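PDB 3UIF: sulfonate ABC transporter, periplasmic sulfonate-binding protein SsuA from Methylobacillus flagellatus, which probably binds sulfonates or related sulfate esters in the periplasm and hands them to the membrane permease of an ABC importer. Local coordinates for residues A[230-235]-A[239-244]; A[22-27]-A[93-98]; A[220-225]-A[311-316]. All blocks are in the same frame, centred on the assembly; numbering follows the deposited sequence. Where two conformers were deposited one is given.

Interaction 1: residues A[230-235]-A[239-244]; sequences HWVAQD and ETYIRE
The edge of the Trp231 indole meets Thr240: CH2, at the far corner of the six-membered ring, lies 4.0 Å from CG2 of Thr240, which sits near the ring plane, and the two side chains cross at about a right angle. With CG anti to the backbone N (chi1 173°), the indole reaches past its own helix to the next. The Tyr241 ring is approached obliquely by Val232, whose CG2 is 3.7 Å from Tyr241 CB and 4.1 Å from Tyr241 CG, so the methyl settles at the root of the phenol. Farther out, that ring meets Trp270 edge to face and Trp266 at about 50°.

The contact spans a helix-loop-helix corner, where helix 215-233 ends and helix 238-245 begins, in an α/β lobe of the periplasmic-binding-protein fold. Both Trp231 and Val232 also touch Leu29 of helix 26-32. Near the corner, Val232 O is bonded by Trp266 NE1, and Trp231 O by Asn237 ND2. At the start of the second helix, Glu239 OE1 forms a salt bridge with Arg256 of helix 252-257.

Interaction 2: residues A[22-27]-A[93-98]; sequences VYAGSA and APWGTT
Trp95 provides the van der Waals surface on which Ala24 and Ser26 rest. Ser26 makes the nearest approach, its CB lying 3.4 Å from Trp95 CE3 and reaching the benzo side of the indole obliquely. The same methylene is 3.9 Å from Trp95 CB, so Ser26 fits into the angle between the root of the tryptophan side chain and its six-membered ring. Farther along the ring, Ala24 O stands 3.7 Å from Trp95 CZ3, and Ala24 CB is a looser apolar neighbour at 4.4 Å from Trp95 CH2. Trp95 CG occupies the position between the backbone N and the carbonyl carbon (chi1 67°), which lays the indole against the 22-27 segment. Ile73 of strand 71-75 touches both Ser26 and Trp95.

These residues lie at the centre of a two-lobed periplasmic binding protein, where strand 20-23 turns into helix 26-32 and strand 89-94 runs out into a loop. The turn passes through Gly25, which takes the N-cap position with a positive phi of 66°.

The polar contacts lead outward from the pair. Ser26 OG, anti to its own backbone nitrogen (chi1 -158°), passes 3.6 Å from Trp95 CB and probably hydrogen-bonds to Tyr225 OH of helix 215-233, which would give the buried hydroxyl a partner, though the modelled separation is too short to be trusted in detail. The backbone of Trp95 is paired with Gly202. Its carbonyl oxygen and that of Thr97 also accept hydrogen bonds from a bound glycerol, consistent with a pocket beside the loop, and Thr97 O is reached as well by Arg269 NE.

Interaction 3: residues A[220-225]-A[311-316]; sequences AIVTAY and ATALKE
Two helices of one lobe, 215-233 and 308-316, pack face to face here, the second coming from the C-terminal part of the chain. Over the short segments 220-225 and 311-316 their axes come within 9.0 Å and cross at -52°. At its centre the interface is made by the small side chains of Ala313 and Thr223: Ala313 points its CB at the neighbouring helix, where it lies 3.6 Å from Thr223 OG1 and 3.9 Å from Thr223 CA, and the two CA atoms of this pair are the nearest across the contact. Since Ala313 ends at its methyl, little but that group separates the two backbones.

Apolar contact continues on one flank through Val222, whose CG1 reaches Ala313 CB at 4.4 Å; Val222 also touches Phe309 and Val310 farther back on helix 308-316. Leu226 and Gln219, one turn on and one turn back along helix 215-233 from Val222 and Thr223, add further contacts to Ala313. Elsewhere on helix 215-233, Ala220 and Ala224 pack on Leu39 of helix 35-41, which places this helix between two others.

A polar link closes the other flank. Glu316 is extended beyond CG (chi2 160°) and brings its carboxylate back across the gap, crossing the Thr223 side chain at about a right angle. The threonine hydroxyl accepts from Gln219 NE2 of its own helix and donates to Glu316, so two partners grip its oxygen. In the bond across the gap, Thr223 OG1 lies 3.1 Å from Glu316 OE2 and meets that oxygen nearly along its C-O direction.

Overall arrangement
Helix 215-233 joins the three contacts: residues 220-225 supply one side of interaction 3 and its C-terminal end supplies one side of interaction 1, with centres about 20 Å apart. From the 220-225 segment of interaction 3, Tyr225 reaches interaction 2, its OH packing on Trp95 CB, while Val222 CG1 is 4.2 Å from Ala93 CB. Interactions 1 and 2, with centres about 13 Å apart, meet where Tyr241 OH lies 3.8 Å from Gly25 CA. Interaction 2 is the most central, and the Trp95 side chain is about 4 Å from bound glycerol; that of Tyr241 is about 5 Å from glycerol. Interaction 3 lies farther out, about 21 Å from the chain centre.

Interaction 1: residues A[230-235]-A[239-244]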
loop_
_atom_site.group_PDB
_atom_site.type_symbol
_atom_site.label_atom_id
_atom_site.label_comp_id
_atom_site.label_asym_id
_atom_site.label_seq_id
_atom_site.Cartn_x
_atom_site.Cartn_y
_atom_site.Cartn_z
ATOM N N HIS A 230 -11.287 -10.716 6.630
ATOM C CA HIS A 230 -12.249 -10.669 7.731
ATOM C C HIS A 230 -11.654 -11.229 8.998
ATOM O O HIS A 230 -11.930 -10.737 10.113
ATOM C CB HIS A 230 -13.528 -11.426 7.356
ATOM C CG HIS A 230 -14.533 -11.543 8.486
ATOM N ND1 HIS A 230 -14.956 -12.733 8.962
ATOM C CD2 HIS A 230 -15.190 -10.568 9.235
ATOM C CE1 HIS A 230 -15.847 -12.537 9.944
ATOM N NE2 HIS A 230 -15.985 -11.213 10.119
ATOM N N TRP A 231 -10.825 -12.261 8.853
ATOM C CA TRP A 231 -10.252 -12.909 10.014
ATOM C C TRP A 231 -9.227 -12.023 10.698
ATOM O O TRP A 231 -9.217 -11.905 11.929
ATOM C CB TRP A 231 -9.686 -14.284 9.653
ATOM C CG TRP A 231 -8.931 -14.889 10.806
ATOM C CD1 TRP A 231 -9.440 -15.652 11.854
ATOM C CD2 TRP A 231 -7.504 -14.747 11.094
ATOM N NE1 TRP A 231 -8.449 -15.990 12.737
ATOM C CE2 TRP A 231 -7.265 -15.473 12.345
ATOM C CE3 TRP A 231 -6.447 -14.111 10.473
ATOM C CZ2 TRP A 231 -6.006 -15.555 12.918
ATOM C CZ3 TRP A 231 -5.180 -14.193 11.061
ATOM C CH2 TRP A 231 -4.966 -14.904 12.251
ATOM N N VAL A 232 -8.369 -11.383 9.914
ATOM C CA VAL A 232 -7.323 -10.541 10.474
ATOM C C VAL A 232 -7.868 -9.204 10.992
ATOM O O VAL A 232 -7.256 -8.587 11.867
ATOM C CB VAL A 232 -6.196 -10.269 9.447
ATOM C CG1 VAL A 232 -6.606 -9.176 8.461
ATOM C CG2 VAL A 232 -4.900 -9.894 10.143
ATOM N N ALA A 233 -9.010 -8.769 10.454
ATOM C CA ALA A 233 -9.548 -7.440 10.727
ATOM C C ALA A 233 -10.251 -7.337 12.096
ATOM O O ALA A 233 -10.512 -6.236 12.582
ATOM C CB ALA A 233 -10.466 -6.992 9.602
ATOM N N GLN A 234 -10.533 -8.483 12.710
ATOM C CA GLN A 234 -11.057 -8.531 14.061
ATOM C C GLN A 234 -9.922 -8.200 15.043
ATOM O O GLN A 234 -8.773 -8.571 14.803
ATOM C CB GLN A 234 -11.650 -9.916 14.332
ATOM C CG GLN A 234 -12.681 -10.375 13.299
ATOM C CD GLN A 234 -13.187 -11.791 13.535
ATOM O OE1 GLN A 234 -13.611 -12.143 14.636
ATOM N NE2 GLN A 234 -13.157 -12.612 12.489
ATOM N N ASP A 235 -10.243 -7.492 16.129
ATOM C CA ASP A 235 -9.230 -7.022 17.094
ATOM C C ASP A 235 -8.468 -8.146 17.768
ATOM O O ASP A 235 -7.280 -7.998 18.046
ATOM C CB ASP A 235 -9.841 -6.173 18.202
ATOM C CG ASP A 235 -10.835 -5.153 17.690
ATOM O OD1 ASP A 235 -10.427 -4.255 16.912
ATOM O OD2 ASP A 235 -12.029 -5.253 18.090
ATOM N N GLU A 239 -2.778 -8.794 17.296
ATOM C CA GLU A 239 -1.488 -9.242 17.819
ATOM C C GLU A 239 -0.865 -10.380 17.003
ATOM O O GLU A 239 0.351 -10.388 16.776
ATOM C CB GLU A 239 -1.589 -9.619 19.297
ATOM C CG GLU A 239 -1.210 -8.475 20.220
ATOM C CD GLU A 239 0.140 -7.836 19.855
ATOM O OE1 GLU A 239 0.119 -6.706 19.300
ATOM O OE2 GLU A 239 1.220 -8.451 20.117
ATOM N N THR A 240 -1.688 -11.335 16.568
ATOM C CA THR A 240 -1.208 -12.388 15.676
ATOM C C THR A 240 -0.632 -11.805 14.378
ATOM O O THR A 240 0.487 -12.156 13.996
ATOM C CB THR A 240 -2.284 -13.461 15.393
ATOM O OG1 THR A 240 -2.720 -14.025 16.634
ATOM C CG2 THR A 240 -1.707 -14.577 14.567
ATOM N N TYR A 241 -1.372 -10.903 13.727
ATOM C CA TYR A 241 -0.846 -10.218 12.556
ATOM C C TYR A 241 0.519 -9.571 12.841
ATOM O O TYR A 241 1.481 -9.824 12.119
ATOM C CB TYR A 241 -1.825 -9.185 11.985
ATOM C CG TYR A 241 -1.166 -8.302 10.949
ATOM C CD1 TYR A 241 -0.937 -8.765 9.641
ATOM C CD2 TYR A 241 -0.710 -7.021 11.293
ATOM C CE1 TYR A 241 -0.294 -7.964 8.702
ATOM C CE2 TYR A 241 -0.065 -6.220 10.371
ATOM C CZ TYR A 241 0.137 -6.690 9.080
ATOM O OH TYR A 241 0.769 -5.872 8.183
ATOM N N ILE A 242 0.602 -8.769 13.898
ATOM C CA ILE A 242 1.842 -8.085 14.263
ATOM C C ILE A 242 3.033 -9.050 14.418
ATOM O O ILE A 242 4.146 -8.776 13.945
ATOM C CB ILE A 242 1.683 -7.244 15.569
ATOM C CG1 ILE A 242 0.618 -6.140 15.426
ATOM C CG2 ILE A 242 3.018 -6.651 16.012
ATOM C CD1 ILE A 242 0.784 -5.227 14.232
ATOM N N ARG A 243 2.781 -10.174 15.076
ATOM C CA ARG A 243 3.845 -11.120 15.357
ATOM C C ARG A 243 4.144 -12.045 14.173
ATOM O O ARG A 243 5.298 -12.413 13.967
ATOM C CB ARG A 243 3.546 -11.906 16.639
ATOM C CG ARG A 243 3.440 -11.020 17.871
ATOM C CD ARG A 243 3.095 -11.822 19.114
ATOM N NE ARG A 243 2.805 -10.971 20.266
ATOM C CZ ARG A 243 3.689 -10.665 21.206
ATOM N NH1 ARG A 243 4.928 -11.137 21.136
ATOM N NH2 ARG A 243 3.335 -9.888 22.221
ATOM N N GLU A 244 3.131 -12.397 13.378
ATOM C CA GLU A 244 3.368 -13.364 12.301
ATOM C C GLU A 244 3.489 -12.777 10.910
ATOM O O GLU A 244 4.325 -13.229 10.140
ATOM C CB GLU A 244 2.302 -14.464 12.244
ATOM C CG GLU A 244 1.819 -14.991 13.575
ATOM C CD GLU A 244 2.846 -15.830 14.277
ATOM O OE1 GLU A 244 3.174 -15.495 15.443
ATOM O OE2 GLU A 244 3.316 -16.822 13.662
#

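Interaction 2: residues A[22-27]-A[93-98]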
loop_
_atom_site.group_PDB
_atom_site.type_symbol
_atom_site.label_atom_id
_atom_site.label_comp_id
_atom_site.label_asym_id
_atom_site.label_seq_id
_atom_site.Cartn_x
_atom_site.Cartn_y
_atom_site.Cartn_z
ATOM N N VAL A 22 9.229 -12.147 3.951
ATOM C CA VAL A 22 8.190 -11.152 4.178
ATOM C C VAL A 22 7.492 -10.875 2.855
ATOM O O VAL A 22 8.136 -10.797 1.794
ATOM C CB VAL A 22 8.764 -9.817 4.750
ATOM C CG1 VAL A 22 7.767 -8.661 4.638
ATOM C CG2 VAL A 22 9.196 -9.994 6.191
ATOM N N TYR A 23 6.170 -10.733 2.950
ATOM C CA TYR A 23 5.318 -10.297 1.858
ATOM C C TYR A 23 4.600 -9.024 2.304
ATOM O O TYR A 23 4.183 -8.917 3.498
ATOM C CB TYR A 23 4.285 -11.372 1.557
ATOM C CG TYR A 23 4.869 -12.720 1.219
ATOM C CD1 TYR A 23 5.139 -13.649 2.225
ATOM C CD2 TYR A 23 5.128 -13.082 -0.117
ATOM C CE1 TYR A 23 5.656 -14.897 1.917
ATOM C CE2 TYR A 23 5.642 -14.331 -0.439
ATOM C CZ TYR A 23 5.900 -15.230 0.585
ATOM O OH TYR A 23 6.426 -16.468 0.302
ATOM N N ALA A 24 4.439 -8.078 1.367
ATOM C CA ALA A 24 3.882 -6.750 1.696
ATOM C C ALA A 24 2.492 -6.779 2.400
ATOM O O ALA A 24 1.449 -6.491 1.789
ATOM C CB ALA A 24 3.882 -5.838 0.468
ATOM N N GLY A 25 2.516 -7.158 3.692
ATOM C CA GLY A 25 1.368 -7.085 4.604
ATOM C C GLY A 25 0.241 -8.028 4.224
ATOM O O GLY A 25 0.040 -9.092 4.876
ATOM N N SER A 26 -0.496 -7.650 3.175
ATOM C CA SER A 26 -1.687 -8.404 2.782
ATOM C C SER A 26 -1.342 -9.819 2.327
ATOM O O SER A 26 -2.004 -10.792 2.715
ATOM C CB SER A 26 -2.404 -7.669 1.665
ATOM O OG SER A 26 -3.751 -8.073 1.616
ATOM N N ALA A 27 -0.298 -9.916 1.503
ATOM C CA ALA A 27 0.119 -11.171 0.903
ATOM C C ALA A 27 0.545 -12.210 1.942
ATOM O O ALA A 27 0.168 -13.379 1.833
ATOM C CB ALA A 27 1.220 -10.936 -0.116
ATOM N N ALA A 93 -9.770 -6.330 -5.483
ATOM C CA ALA A 93 -9.877 -6.338 -4.021
ATOM C C ALA A 93 -8.851 -5.378 -3.394
ATOM O O ALA A 93 -7.650 -5.694 -3.339
ATOM C CB ALA A 93 -9.704 -7.753 -3.466
ATOM N N PRO A 94 -9.319 -4.194 -2.947
ATOM C CA PRO A 94 -8.467 -3.248 -2.245
ATOM C C PRO A 94 -8.055 -3.858 -0.910
ATOM O O PRO A 94 -8.895 -4.474 -0.246
ATOM C CB PRO A 94 -9.383 -2.036 -2.020
ATOM C CG PRO A 94 -10.513 -2.192 -2.975
ATOM C CD PRO A 94 -10.688 -3.673 -3.100
ATOM N N TRP A 95 -6.783 -3.707 -0.534
ATOM C CA TRP A 95 -6.304 -4.295 0.706
ATOM C C TRP A 95 -6.419 -3.370 1.907
ATOM O O TRP A 95 -5.997 -3.706 3.016
ATOM C CB TRP A 95 -4.891 -4.850 0.532
ATOM C CG TRP A 95 -3.785 -3.839 0.277
ATOM C CD1 TRP A 95 -3.801 -2.462 0.515
ATOM C CD2 TRP A 95 -2.435 -4.114 -0.237
ATOM N NE1 TRP A 95 -2.604 -1.892 0.182
ATOM C CE2 TRP A 95 -1.734 -2.818 -0.263
ATOM C CE3 TRP A 95 -1.754 -5.263 -0.655
ATOM C CZ2 TRP A 95 -0.415 -2.696 -0.709
ATOM C CZ3 TRP A 95 -0.424 -5.127 -1.092
ATOM C CH2 TRP A 95 0.225 -3.869 -1.116
ATOM N N GLY A 96 -6.999 -2.197 1.692
ATOM C CA GLY A 96 -7.138 -1.209 2.735
ATOM C C GLY A 96 -6.057 -0.153 2.645
ATOM O O GLY A 96 -5.630 0.252 1.543
ATOM N N THR A 97 -5.606 0.313 3.798
ATOM C CA THR A 97 -4.593 1.335 3.788
ATOM C C THR A 97 -3.341 0.749 4.342
ATOM O O THR A 97 -3.286 0.279 5.478
ATOM C CB THR A 97 -5.000 2.612 4.538
ATOM O OG1 THR A 97 -5.720 2.258 5.723
ATOM C CG2 THR A 97 -5.874 3.493 3.649
ATOM N N THR A 98 -2.316 0.757 3.513
ATOM C CA THR A 98 -1.146 0.009 3.862
ATOM C C THR A 98 -0.203 0.761 4.832
ATOM O O THR A 98 0.272 0.161 5.798
ATOM C CB THR A 98 -0.517 -0.659 2.606
ATOM O OG1 THR A 98 0.484 -1.601 3.000
ATOM C CG2 THR A 98 0.041 0.337 1.624
#

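Interaction 3: residues A[220-225]-A[311-316]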
loop_
_atom_site.group_PDB
_atom_site.type_symbol
_atom_site.label_atom_id
_atom_site.label_comp_id
_atom_site.label_asym_id
_atom_site.label_seq_id
_atom_site.Cartn_x
_atom_site.Cartn_y
_atom_site.Cartn_z
ATOM N N ALA A 220 -13.906 -16.428 -7.035
ATOM C CA ALA A 220 -13.490 -17.387 -6.043
ATOM C C ALA A 220 -12.283 -16.825 -5.295
ATOM O O ALA A 220 -12.211 -16.887 -4.062
ATOM C CB ALA A 220 -13.186 -18.722 -6.691
ATOM N N ILE A 221 -11.366 -16.217 -6.047
ATOM C CA ILE A 221 -10.198 -15.543 -5.469
ATOM C C ILE A 221 -10.555 -14.394 -4.529
ATOM O O ILE A 221 -10.077 -14.341 -3.395
ATOM C CB ILE A 221 -9.211 -15.122 -6.568
ATOM C CG1 ILE A 221 -8.260 -16.273 -6.826
ATOM C CG2 ILE A 221 -8.382 -13.906 -6.171
ATOM C CD1 ILE A 221 -7.937 -16.437 -8.280
ATOM N N VAL A 222 -11.403 -13.488 -5.000
ATOM C CA VAL A 222 -11.869 -12.369 -4.178
ATOM C C VAL A 222 -12.635 -12.818 -2.922
ATOM O O VAL A 222 -12.344 -12.355 -1.810
ATOM C CB VAL A 222 -12.700 -11.359 -4.989
ATOM C CG1 VAL A 222 -13.080 -10.186 -4.105
ATOM C CG2 VAL A 222 -11.916 -10.880 -6.211
ATOM N N THR A 223 -13.598 -13.720 -3.085
ATOM C CA THR A 223 -14.301 -14.259 -1.931
ATOM C C THR A 223 -13.301 -14.876 -0.944
ATOM O O THR A 223 -13.344 -14.573 0.249
ATOM C CB THR A 223 -15.362 -15.283 -2.336
ATOM O OG1 THR A 223 -16.414 -14.619 -3.046
ATOM C CG2 THR A 223 -15.929 -15.958 -1.126
ATOM N N ALA A 224 -12.390 -15.711 -1.445
ATOM C CA ALA A 224 -11.395 -16.365 -0.587
ATOM C C ALA A 224 -10.490 -15.349 0.112
ATOM O O ALA A 224 -10.230 -15.469 1.302
ATOM C CB ALA A 224 -10.577 -17.381 -1.369
ATOM N N TYR A 225 -10.035 -14.351 -0.632
ATOM C CA TYR A 225 -9.260 -13.256 -0.090
ATOM C C TYR A 225 -9.936 -12.557 1.084
ATOM O O TYR A 225 -9.349 -12.422 2.155
ATOM C CB TYR A 225 -8.997 -12.224 -1.174
ATOM C CG TYR A 225 -8.168 -11.051 -0.698
ATOM C CD1 TYR A 225 -6.793 -11.172 -0.540
ATOM C CD2 TYR A 225 -8.763 -9.814 -0.434
ATOM C CE1 TYR A 225 -6.028 -10.100 -0.124
ATOM C CE2 TYR A 225 -8.019 -8.731 -0.015
ATOM C CZ TYR A 225 -6.646 -8.876 0.145
ATOM O OH TYR A 225 -5.880 -7.801 0.560
ATOM N N ALA A 311 -18.409 -6.516 -3.820
ATOM C CA ALA A 311 -19.864 -6.455 -3.681
ATOM C C ALA A 311 -20.480 -7.865 -3.625
ATOM O O ALA A 311 -21.238 -8.167 -2.688
ATOM C CB ALA A 311 -20.475 -5.634 -4.807
ATOM N N THR A 312 -20.155 -8.722 -4.603
ATOM C CA THR A 312 -20.671 -10.099 -4.597
ATOM C C THR A 312 -20.198 -10.844 -3.335
ATOM O O THR A 312 -21.001 -11.481 -2.638
ATOM C CB THR A 312 -20.314 -10.881 -5.891
ATOM O OG1 THR A 312 -20.887 -10.220 -7.022
ATOM C CG2 THR A 312 -20.843 -12.311 -5.851
ATOM N N ALA A 313 -18.907 -10.717 -3.032
ATOM C CA ALA A 313 -18.291 -11.403 -1.891
ATOM C C ALA A 313 -18.873 -11.018 -0.529
ATOM O O ALA A 313 -19.122 -11.902 0.287
ATOM C CB ALA A 313 -16.780 -11.226 -1.903
ATOM N N LEU A 314 -19.096 -9.719 -0.302
ATOM C CA LEU A 314 -19.649 -9.201 0.965
ATOM C C LEU A 314 -21.087 -9.657 1.216
ATOM O O LEU A 314 -21.449 -9.967 2.351
ATOM C CB LEU A 314 -19.595 -7.675 1.005
ATOM C CG LEU A 314 -18.275 -6.887 0.912
ATOM C CD1 LEU A 314 -18.620 -5.411 0.879
ATOM C CD2 LEU A 314 -17.280 -7.181 2.030
ATOM N N LYS A 315 -21.898 -9.688 0.159
ATOM C CA LYS A 315 -23.239 -10.280 0.220
ATOM C C LYS A 315 -23.124 -11.772 0.562
ATOM O O LYS A 315 -23.745 -12.242 1.494
ATOM C CB LYS A 315 -24.009 -10.067 -1.103
ATOM C CG LYS A 315 -25.379 -10.757 -1.193
ATOM C CD LYS A 315 -26.123 -10.384 -2.474
ATOM C CE LYS A 315 -27.343 -11.263 -2.768
ATOM N NZ LYS A 315 -27.029 -12.475 -3.604
ATOM N N GLU A 316 -22.293 -12.496 -0.181
ATOM C CA GLU A 316 -22.096 -13.937 0.006
ATOM C C GLU A 316 -21.592 -14.292 1.403
ATOM O O GLU A 316 -21.925 -15.340 1.937
ATOM C CB GLU A 316 -21.071 -14.417 -1.010
ATOM C CG GLU A 316 -21.419 -15.685 -1.775
ATOM C CD GLU A 316 -20.604 -15.805 -3.063
ATOM O OE1 GLU A 316 -21.238 -15.928 -4.140
ATOM O OE2 GLU A 316 -19.336 -15.749 -3.004
#